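Local coordinates for protein Phosphoglucosamine/phosphogalactosamine mutase (Sulfolobus tokodaii, PDB 2F7L) that interconverts the 6- and 1-phosphates of glucosamine and of galactosamine, a magnesium-dependent step on the route to UDP-N-acetylglucosamine and UDP-N-acetylgalactosamine, at residues A244-F249 and R340-F346; I152-V156 and L186-V191; W258-T264 and F325-G329; G72-T76 and V183-S187. One frame throughout, in Å; residues are numbered along the deposited sequence.

Contact 1: A244-F249 and R340-F346; sequences ADRAIF and RDGAMSF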
# COMPACT_ATOMS: atom_id res chain seq x y z
N ALA A 244 -6.58 -2.77 -3.98
CA ALA A 244 -7.11 -1.92 -2.92
C ALA A 244 -6.43 -1.86 -1.58
O ALA A 244 -7.10 -1.74 -0.56
CB ALA A 244 -8.60 -2.20 -2.72
N ASP A 245 -5.11 -1.94 -1.55
CA ASP A 245 -4.44 -1.84 -0.27
C ASP A 245 -4.06 -0.37 -0.08
O ASP A 245 -3.49 0.04 0.93
CB ASP A 245 -3.21 -2.76 -0.19
CG ASP A 245 -2.38 -2.73 -1.44
OD1 ASP A 245 -2.52 -1.75 -2.20
OD2 ASP A 245 -1.59 -3.69 -1.66
N ARG A 246 -4.42 0.44 -1.06
CA ARG A 246 -4.15 1.86 -1.01
C ARG A 246 -5.44 2.67 -1.08
O ARG A 246 -6.44 2.22 -1.64
CB ARG A 246 -3.22 2.25 -2.16
CG ARG A 246 -1.88 2.71 -1.70
CD ARG A 246 -0.77 2.13 -2.51
NE ARG A 246 -0.88 2.42 -3.92
CZ ARG A 246 0.16 2.60 -4.72
NH1 ARG A 246 1.39 2.52 -4.22
NH2 ARG A 246 -0.01 2.82 -6.03
N ALA A 247 -5.42 3.86 -0.50
CA ALA A 247 -6.59 4.72 -0.51
C ALA A 247 -6.22 6.21 -0.51
O ALA A 247 -5.73 6.72 0.49
CB ALA A 247 -7.47 4.41 0.71
N ILE A 248 -6.41 6.90 -1.63
CA ILE A 248 -6.14 8.32 -1.60
C ILE A 248 -7.49 9.02 -1.78
O ILE A 248 -8.29 8.63 -2.64
CB ILE A 248 -5.10 8.79 -2.67
CG1 ILE A 248 -5.48 8.29 -4.04
CG2 ILE A 248 -3.69 8.33 -2.29
CD1 ILE A 248 -4.49 8.73 -5.06
N PHE A 249 -7.75 10.01 -0.93
CA PHE A 249 -9.01 10.73 -0.92
C PHE A 249 -9.11 12.01 -1.74
O PHE A 249 -8.11 12.61 -2.12
CB PHE A 249 -9.42 11.06 0.52
CG PHE A 249 -9.55 9.85 1.41
CD1 PHE A 249 -8.43 9.26 1.98
CD2 PHE A 249 -10.81 9.29 1.67
CE1 PHE A 249 -8.55 8.13 2.80
CE2 PHE A 249 -10.94 8.16 2.49
CZ PHE A 249 -9.80 7.58 3.06
N ARG A 340 -1.63 -2.33 4.95
CA ARG A 340 -2.34 -1.21 4.37
C ARG A 340 -3.72 -1.72 4.00
O ARG A 340 -3.83 -2.74 3.33
CB ARG A 340 -1.67 -0.76 3.09
CG ARG A 340 -0.21 -1.02 3.06
CD ARG A 340 0.31 -0.62 1.74
NE ARG A 340 0.52 -1.76 0.87
CZ ARG A 340 0.97 -1.66 -0.38
NH1 ARG A 340 1.25 -0.45 -0.88
NH2 ARG A 340 1.15 -2.75 -1.11
N ASP A 341 -4.77 -1.00 4.39
CA ASP A 341 -6.13 -1.44 4.13
C ASP A 341 -7.03 -0.27 3.69
O ASP A 341 -7.53 0.48 4.51
CB ASP A 341 -6.67 -2.08 5.41
CG ASP A 341 -7.97 -2.82 5.20
OD1 ASP A 341 -8.90 -2.24 4.59
OD2 ASP A 341 -8.07 -3.98 5.66
N GLY A 342 -7.23 -0.14 2.38
CA GLY A 342 -8.04 0.95 1.83
C GLY A 342 -9.46 1.13 2.36
O GLY A 342 -9.90 2.25 2.64
N ALA A 343 -10.21 0.04 2.48
CA ALA A 343 -11.56 0.17 2.98
C ALA A 343 -11.44 0.55 4.43
O ALA A 343 -12.18 1.43 4.90
CB ALA A 343 -12.33 -1.14 2.85
N MET A 344 -10.51 -0.07 5.15
CA MET A 344 -10.37 0.26 6.56
C MET A 344 -10.16 1.76 6.69
O MET A 344 -10.67 2.39 7.61
CB MET A 344 -9.19 -0.46 7.21
CG MET A 344 -9.10 -0.24 8.74
SD MET A 344 -10.41 -1.03 9.71
CE MET A 344 -11.63 0.30 9.81
N SER A 345 -9.41 2.31 5.74
CA SER A 345 -9.10 3.73 5.75
C SER A 345 -10.32 4.56 5.45
O SER A 345 -10.55 5.56 6.11
CB SER A 345 -8.02 4.01 4.72
OG SER A 345 -6.89 3.23 5.00
N PHE A 346 -11.08 4.15 4.44
CA PHE A 346 -12.28 4.87 4.05
C PHE A 346 -13.27 4.95 5.23
O PHE A 346 -13.93 5.98 5.44
CB PHE A 346 -12.94 4.16 2.87
CG PHE A 346 -14.34 4.63 2.58
CD1 PHE A 346 -14.57 5.82 1.92
CD2 PHE A 346 -15.44 3.87 2.98
CE1 PHE A 346 -15.87 6.25 1.65
CE2 PHE A 346 -16.74 4.29 2.71
CZ PHE A 346 -16.95 5.49 2.05
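The side chains of D245 and R340 run alongside each other in the same direction, the carboxylate over one face of the guanidinium, their planes 36° apart. OD2 of D245 comes within 2.9 Å of NH2 of R340. That oxygen stands well out of the guanidinium plane, so the salt bridge rests on charge and no N-H aims at it. A bend at chi3 (-101°) turns the end of R340 over the acid. R246 runs beside R340, the guanidinium planes 88° apart. NH2 of R340 also pairs with D8, and OD2 of D245 with K107. A lysine in place of R340 would probably leave the carboxylate of D245 without the flat group beneath it and weaken the link to D8. G342 has no side chain to part the helix start from A247 CB, 3.7 Å from its CA, and its N-H donates a weak hydrogen bond to A244 O. The edge of the F249 ring meets the next turn, CZ being 3.8 Å from F346 CA. D341 caps helix 342-356 through M344 N. This buried seam joins domains II and III of the phosphohexose mutase fold at the probable magnesium site, where D245 is a likely ligand with D241 and D243.

Contact 2: I152-V156 and L186-V191; sequences ISTYV and LSTPLV
The Y155 ring meets S187 with its edge: CE2 lies 3.8 Å from S187 OG, which sits near the ring plane, while CD2 and CE2 both approach S187 CB. The ring has CG anti to the backbone N (chi1 180°), which sends it along the flank of the contact, and its hydroxyl reaches D341 in a weak hydrogen bond. The rest is apolar packing, and no hydrogen bond crosses between the two segments. I152 touches with both branches. Its CG2 rests 3.6 Å from the carbonyl oxygen of L186 and 4.2 Å from L190 CD2, whereas CD1, at the end of the longer branch, faces L186 CB. One turn on, V156 divides its two methyls between successive residues of the opposing helix: CG1, anti to the backbone N at chi1 172°, meets V191 CG1 at 3.9 Å, and CG2 meets L190 CB at 4.1 Å. L190 is crossed at about a right angle by both I152, which meets its CD2, and V156, which meets its CB. The contact packs helix 151-160 against the start of helix 188-194, S187 being its N-cap residue, within the alpha/beta/alpha domain II. Helix 76-86 adjoins Y155 through P77 and A78, helix 342-356 reaches T188 and V191 through F346, and strand 174-178 supplies I177, which touches T188 and P189.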
# COMPACT_ATOMS: atom_id res chain seq x y z
N ILE A 152 -14.46 -11.88 1.74
CA ILE A 152 -15.03 -10.54 1.68
C ILE A 152 -15.92 -10.30 2.92
O ILE A 152 -15.68 -9.37 3.70
CB ILE A 152 -15.92 -10.31 0.43
CG1 ILE A 152 -15.12 -10.56 -0.86
CG2 ILE A 152 -16.46 -8.90 0.44
CD1 ILE A 152 -14.15 -9.51 -1.20
N SER A 153 -16.94 -11.14 3.10
CA SER A 153 -17.84 -10.98 4.25
C SER A 153 -17.08 -10.84 5.55
O SER A 153 -17.40 -9.95 6.34
CB SER A 153 -18.82 -12.15 4.38
OG SER A 153 -18.28 -13.24 5.12
N THR A 154 -16.08 -11.69 5.79
CA THR A 154 -15.30 -11.61 7.03
C THR A 154 -14.57 -10.27 7.13
O THR A 154 -14.49 -9.67 8.20
CB THR A 154 -14.24 -12.74 7.11
OG1 THR A 154 -14.88 -14.01 6.98
CG2 THR A 154 -13.50 -12.71 8.42
N TYR A 155 -14.06 -9.81 6.00
CA TYR A 155 -13.32 -8.56 5.91
C TYR A 155 -14.17 -7.36 6.27
O TYR A 155 -13.81 -6.57 7.15
CB TYR A 155 -12.77 -8.43 4.49
CG TYR A 155 -11.96 -7.20 4.17
CD1 TYR A 155 -10.73 -6.96 4.78
CD2 TYR A 155 -12.38 -6.31 3.18
CE1 TYR A 155 -9.94 -5.87 4.41
CE2 TYR A 155 -11.62 -5.23 2.79
CZ TYR A 155 -10.39 -5.00 3.41
OH TYR A 155 -9.60 -3.93 2.98
N VAL A 156 -15.30 -7.20 5.58
CA VAL A 156 -16.17 -6.07 5.83
C VAL A 156 -16.57 -5.94 7.29
O VAL A 156 -16.40 -4.88 7.90
CB VAL A 156 -17.44 -6.15 4.99
CG1 VAL A 156 -18.41 -5.06 5.43
CG2 VAL A 156 -17.07 -6.00 3.52
N LEU A 186 -15.63 -4.73 -4.81
CA LEU A 186 -16.34 -5.82 -4.15
C LEU A 186 -16.45 -5.60 -2.66
O LEU A 186 -17.11 -6.37 -1.97
CB LEU A 186 -15.62 -7.16 -4.36
CG LEU A 186 -15.28 -7.57 -5.78
CD1 LEU A 186 -14.47 -8.86 -5.80
CD2 LEU A 186 -16.56 -7.70 -6.56
N SER A 187 -15.80 -4.56 -2.15
CA SER A 187 -15.86 -4.35 -0.72
C SER A 187 -16.01 -2.91 -0.19
O SER A 187 -16.78 -2.68 0.74
CB SER A 187 -14.65 -5.03 -0.07
OG SER A 187 -13.44 -4.47 -0.51
N THR A 188 -15.28 -1.95 -0.75
CA THR A 188 -15.41 -0.59 -0.24
C THR A 188 -16.88 -0.13 -0.29
O THR A 188 -17.38 0.45 0.66
CB THR A 188 -14.46 0.39 -1.00
OG1 THR A 188 -13.11 -0.00 -0.75
CG2 THR A 188 -14.61 1.85 -0.51
N PRO A 189 -17.59 -0.42 -1.39
CA PRO A 189 -18.99 0.00 -1.47
C PRO A 189 -19.85 -0.69 -0.41
O PRO A 189 -20.84 -0.15 0.06
CB PRO A 189 -19.38 -0.40 -2.90
CG PRO A 189 -18.13 -0.30 -3.62
CD PRO A 189 -17.15 -0.95 -2.69
N LEU A 190 -19.45 -1.90 -0.04
CA LEU A 190 -20.20 -2.63 0.95
C LEU A 190 -20.02 -1.95 2.29
O LEU A 190 -20.98 -1.78 3.03
CB LEU A 190 -19.72 -4.09 0.99
CG LEU A 190 -20.61 -5.22 0.42
CD1 LEU A 190 -21.45 -4.78 -0.73
CD2 LEU A 190 -19.70 -6.34 0.01
N VAL A 191 -18.80 -1.54 2.60
CA VAL A 191 -18.61 -0.86 3.88
C VAL A 191 -19.41 0.45 3.85
O VAL A 191 -20.06 0.79 4.84
CB VAL A 191 -17.09 -0.61 4.21
CG1 VAL A 191 -16.35 -1.91 4.32
CG2 VAL A 191 -16.45 0.20 3.14

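Contact 3: W258-T264 and F325-G329; sequences WGDRSGT and FEENG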
# COMPACT_ATOMS: atom_id res chain seq x y z
N TRP A 258 -2.98 13.93 -0.97
CA TRP A 258 -1.97 12.88 -1.01
C TRP A 258 -1.96 11.94 0.19
O TRP A 258 -2.34 12.30 1.32
CB TRP A 258 -0.58 13.48 -1.23
CG TRP A 258 0.34 12.52 -1.94
CD1 TRP A 258 1.63 12.21 -1.60
CD2 TRP A 258 0.00 11.66 -3.05
NE1 TRP A 258 2.11 11.21 -2.42
CE2 TRP A 258 1.13 10.85 -3.31
CE3 TRP A 258 -1.14 11.49 -3.84
CZ2 TRP A 258 1.14 9.88 -4.32
CZ3 TRP A 258 -1.13 10.53 -4.84
CH2 TRP A 258 -0.00 9.74 -5.07
N GLY A 259 -1.51 10.72 -0.07
CA GLY A 259 -1.47 9.70 0.96
C GLY A 259 -0.97 10.10 2.33
O GLY A 259 -1.46 9.57 3.32
N ASP A 260 0.02 10.98 2.40
CA ASP A 260 0.54 11.41 3.69
C ASP A 260 -0.32 12.50 4.36
O ASP A 260 -0.27 12.67 5.59
CB ASP A 260 2.00 11.86 3.55
CG ASP A 260 2.22 12.81 2.37
OD1 ASP A 260 3.37 13.28 2.20
OD2 ASP A 260 1.27 13.09 1.62
N ARG A 261 -1.12 13.22 3.58
CA ARG A 261 -2.00 14.24 4.15
C ARG A 261 -3.09 13.50 4.94
O ARG A 261 -3.39 13.83 6.09
CB ARG A 261 -2.65 15.09 3.05
CG ARG A 261 -1.70 15.74 2.06
CD ARG A 261 -0.80 16.67 2.76
NE ARG A 261 0.09 17.42 1.87
CZ ARG A 261 1.01 16.88 1.10
NH1 ARG A 261 1.18 15.57 1.07
NH2 ARG A 261 1.82 17.67 0.39
N SER A 262 -3.69 12.51 4.30
CA SER A 262 -4.74 11.73 4.93
C SER A 262 -4.18 10.71 5.90
O SER A 262 -4.89 10.23 6.79
CB SER A 262 -5.61 11.03 3.88
OG SER A 262 -4.84 10.22 3.02
N GLY A 263 -2.90 10.37 5.74
CA GLY A 263 -2.29 9.41 6.64
C GLY A 263 -2.12 10.09 7.97
O GLY A 263 -2.25 9.48 9.03
N THR A 264 -1.83 11.39 7.90
CA THR A 264 -1.63 12.22 9.09
C THR A 264 -2.95 12.41 9.86
O THR A 264 -3.00 12.23 11.07
CB THR A 264 -1.04 13.60 8.68
OG1 THR A 264 0.32 13.44 8.25
CG2 THR A 264 -1.09 14.58 9.83
N PHE A 325 1.73 4.47 7.82
CA PHE A 325 1.20 4.85 6.52
C PHE A 325 2.30 5.28 5.55
O PHE A 325 3.44 5.51 5.95
CB PHE A 325 0.14 5.96 6.65
CG PHE A 325 0.69 7.30 7.06
CD1 PHE A 325 0.86 7.62 8.41
CD2 PHE A 325 1.03 8.25 6.10
CE1 PHE A 325 1.35 8.88 8.79
CE2 PHE A 325 1.52 9.50 6.47
CZ PHE A 325 1.68 9.81 7.82
N GLU A 326 1.94 5.32 4.27
CA GLU A 326 2.85 5.73 3.22
C GLU A 326 2.24 6.93 2.52
O GLU A 326 1.04 7.11 2.56
CB GLU A 326 3.07 4.63 2.18
CG GLU A 326 3.90 3.46 2.64
CD GLU A 326 4.86 2.97 1.56
OE1 GLU A 326 6.00 3.49 1.47
OE2 GLU A 326 4.47 2.06 0.78
N GLU A 327 3.06 7.74 1.87
CA GLU A 327 2.56 8.92 1.18
C GLU A 327 1.72 8.56 -0.04
O GLU A 327 0.99 9.39 -0.58
CB GLU A 327 3.73 9.82 0.79
CG GLU A 327 4.94 9.12 0.19
CD GLU A 327 4.71 8.68 -1.25
OE1 GLU A 327 4.19 9.50 -2.03
OE2 GLU A 327 5.06 7.52 -1.60
N ASN A 328 1.80 7.30 -0.44
CA ASN A 328 1.08 6.79 -1.60
C ASN A 328 -0.34 6.26 -1.32
O ASN A 328 -0.96 5.67 -2.19
CB ASN A 328 1.89 5.68 -2.28
CG ASN A 328 2.13 4.45 -1.36
OD1 ASN A 328 1.22 3.96 -0.68
ND2 ASN A 328 3.36 3.96 -1.35
N GLY A 329 -0.86 6.50 -0.12
CA GLY A 329 -2.17 5.97 0.23
C GLY A 329 -1.79 4.77 1.07
O GLY A 329 -0.61 4.58 1.35
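W258 and E327 extend side by side, the indole and carboxylate planes 45° apart, and join through one hydrogen bond. NE1 of W258 donates to OE1 of E327 over 2.7 Å, with an N-H...O angle of 155°. The acceptor is met on its anti side, and the bond tilts modestly out of both planes. E327 reaches this position by a folded chain, its CG tucked between backbone N and carbonyl carbon and the next torsion bent to 75°, while its own carbonyl oxygen lies over one face of the indole. Replacing W258 by an alanine would remove the N-H that OE1 of E327 accepts from, and is likely to leave the folded glutamate freer to turn. F325 also puts CG between backbone N and carbonyl carbon, which swings the ring beneath the helix. There it takes G263 CA over one face in a CH-pi contact, 3.7 Å from the centroid, with T264 N over the same face. D260 CB lies at the ring edge, 3.8 Å from F325 CE2. T264 OG1 bonds D260 O, and OD2 of D260 forms a salt bridge with R261, while OD1 accepts from S288 N. At G259, the missing side chain allows its CA within 3.4 Å of G329 N. The turn from E326 to G329 is type I; N328 ND2 donates to E326 OE2, which also accepts from S309. The FEENG sequence at the end of strand 323-326 in domain III is consistent with the sugar-recognition loop of phosphohexose mutases, here packed against the start of helix 259-272.

Contact 4: G72-T76 and V183-S187; sequences GMAPT and VGALS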
# COMPACT_ATOMS: atom_id res chain seq x y z
N GLY A 72 -11.15 -16.84 -4.34
CA GLY A 72 -11.59 -15.96 -5.42
C GLY A 72 -10.97 -14.57 -5.47
O GLY A 72 -9.85 -14.34 -4.99
N MET A 73 -11.69 -13.62 -6.06
CA MET A 73 -11.22 -12.24 -6.18
C MET A 73 -11.48 -11.37 -4.95
O MET A 73 -12.60 -11.32 -4.44
CB MET A 73 -11.86 -11.55 -7.37
CG MET A 73 -11.48 -12.10 -8.70
SD MET A 73 -12.16 -11.04 -10.01
CE MET A 73 -13.77 -11.94 -10.25
N ALA A 74 -10.45 -10.65 -4.48
CA ALA A 74 -10.66 -9.80 -3.33
C ALA A 74 -9.52 -8.84 -3.11
O ALA A 74 -8.46 -8.99 -3.69
CB ALA A 74 -10.83 -10.66 -2.08
N PRO A 75 -9.75 -7.78 -2.32
CA PRO A 75 -8.65 -6.85 -2.07
C PRO A 75 -7.58 -7.67 -1.31
O PRO A 75 -7.91 -8.66 -0.64
CB PRO A 75 -9.31 -5.80 -1.17
CG PRO A 75 -10.65 -5.72 -1.72
CD PRO A 75 -11.04 -7.16 -1.99
N THR A 76 -6.31 -7.28 -1.44
CA THR A 76 -5.24 -8.00 -0.74
C THR A 76 -5.42 -7.89 0.78
O THR A 76 -5.26 -8.89 1.49
CB THR A 76 -3.84 -7.49 -1.17
OG1 THR A 76 -3.64 -7.82 -2.55
CG2 THR A 76 -2.74 -8.15 -0.36
N VAL A 183 -11.01 -5.18 -8.07
CA VAL A 183 -11.43 -5.85 -6.86
C VAL A 183 -11.90 -4.98 -5.68
O VAL A 183 -12.65 -5.43 -4.82
CB VAL A 183 -10.28 -6.85 -6.50
CG1 VAL A 183 -9.63 -6.50 -5.17
CG2 VAL A 183 -10.79 -8.28 -6.58
N GLY A 184 -11.48 -3.72 -5.64
CA GLY A 184 -11.90 -2.85 -4.55
C GLY A 184 -13.39 -2.57 -4.60
O GLY A 184 -13.99 -2.18 -3.60
N ALA A 185 -14.00 -2.77 -5.76
CA ALA A 185 -15.43 -2.55 -5.91
C ALA A 185 -16.26 -3.63 -5.20
O ALA A 185 -17.46 -3.48 -5.02
CB ALA A 185 -15.79 -2.51 -7.41
N LEU A 186 -15.63 -4.73 -4.81
CA LEU A 186 -16.34 -5.82 -4.15
C LEU A 186 -16.45 -5.60 -2.66
O LEU A 186 -17.11 -6.37 -1.97
CB LEU A 186 -15.62 -7.16 -4.36
CG LEU A 186 -15.28 -7.57 -5.78
CD1 LEU A 186 -14.47 -8.86 -5.80
CD2 LEU A 186 -16.56 -7.70 -6.56
N SER A 187 -15.80 -4.56 -2.15
CA SER A 187 -15.86 -4.35 -0.72
C SER A 187 -16.01 -2.91 -0.19
O SER A 187 -16.78 -2.68 0.74
CB SER A 187 -14.65 -5.03 -0.07
OG SER A 187 -13.44 -4.47 -0.51
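V183 is the bump of this contact, its forked end dividing its methyls between M73 and P75. CG2 lies 3.5 Å from M73 CB, and CG1 lies 3.5 Å from P75 CD, which sets the valine in the bend between the methionine and the proline ring; its still closer approach to A74 is doubtful. P75 is in turn a knob for the other segment. Its CG enters the curve of the 3-10 turn, 4.2 Å from G184 CA and beside S187 OG. The contact joins two alpha/beta/alpha domains of the mutase fold: residues 72-76 run from the end of strand 67-73 in domain I into helix 76-86, and residues 183-187 make the turn that leads into helix 188-194 of domain II. L186 closes the far end. With its outer torsion extended (chi2 175°), CD1 reaches 3.4 Å from M73 O and 4.1 Å from M73 CB. Beyond CB the methionine turns off, and its thioether end leads away from the turn; M73 also touches L206. No hydrogen bond links the two segments. Next to the proline, T76 OG1 bonds D243, a probable magnesium ligand, while P75 itself touches A244.

In the fold
Contact 1 lies among the other three, its centre 10 Å from that of contact 3 and 12 Å from those of contacts 2 and 4. It meets contact 2 where F346 CD2 packs 3.8 Å from V191 CG2, contact 3 where I248 CD1 lies 3.8 Å from W258 CZ3, and contact 4 where A244 CB lies 4.0 Å from P75 CB. Contacts 2 and 4 share L186 and S187, their centres 8 Å apart, whereas contacts 2 and 3 do not touch. The probable magnesium ligand D245 sits within contact 1; side chains of Y155, N328 and P75, from contacts 2, 3 and 4, each come within about 7 Å of its own.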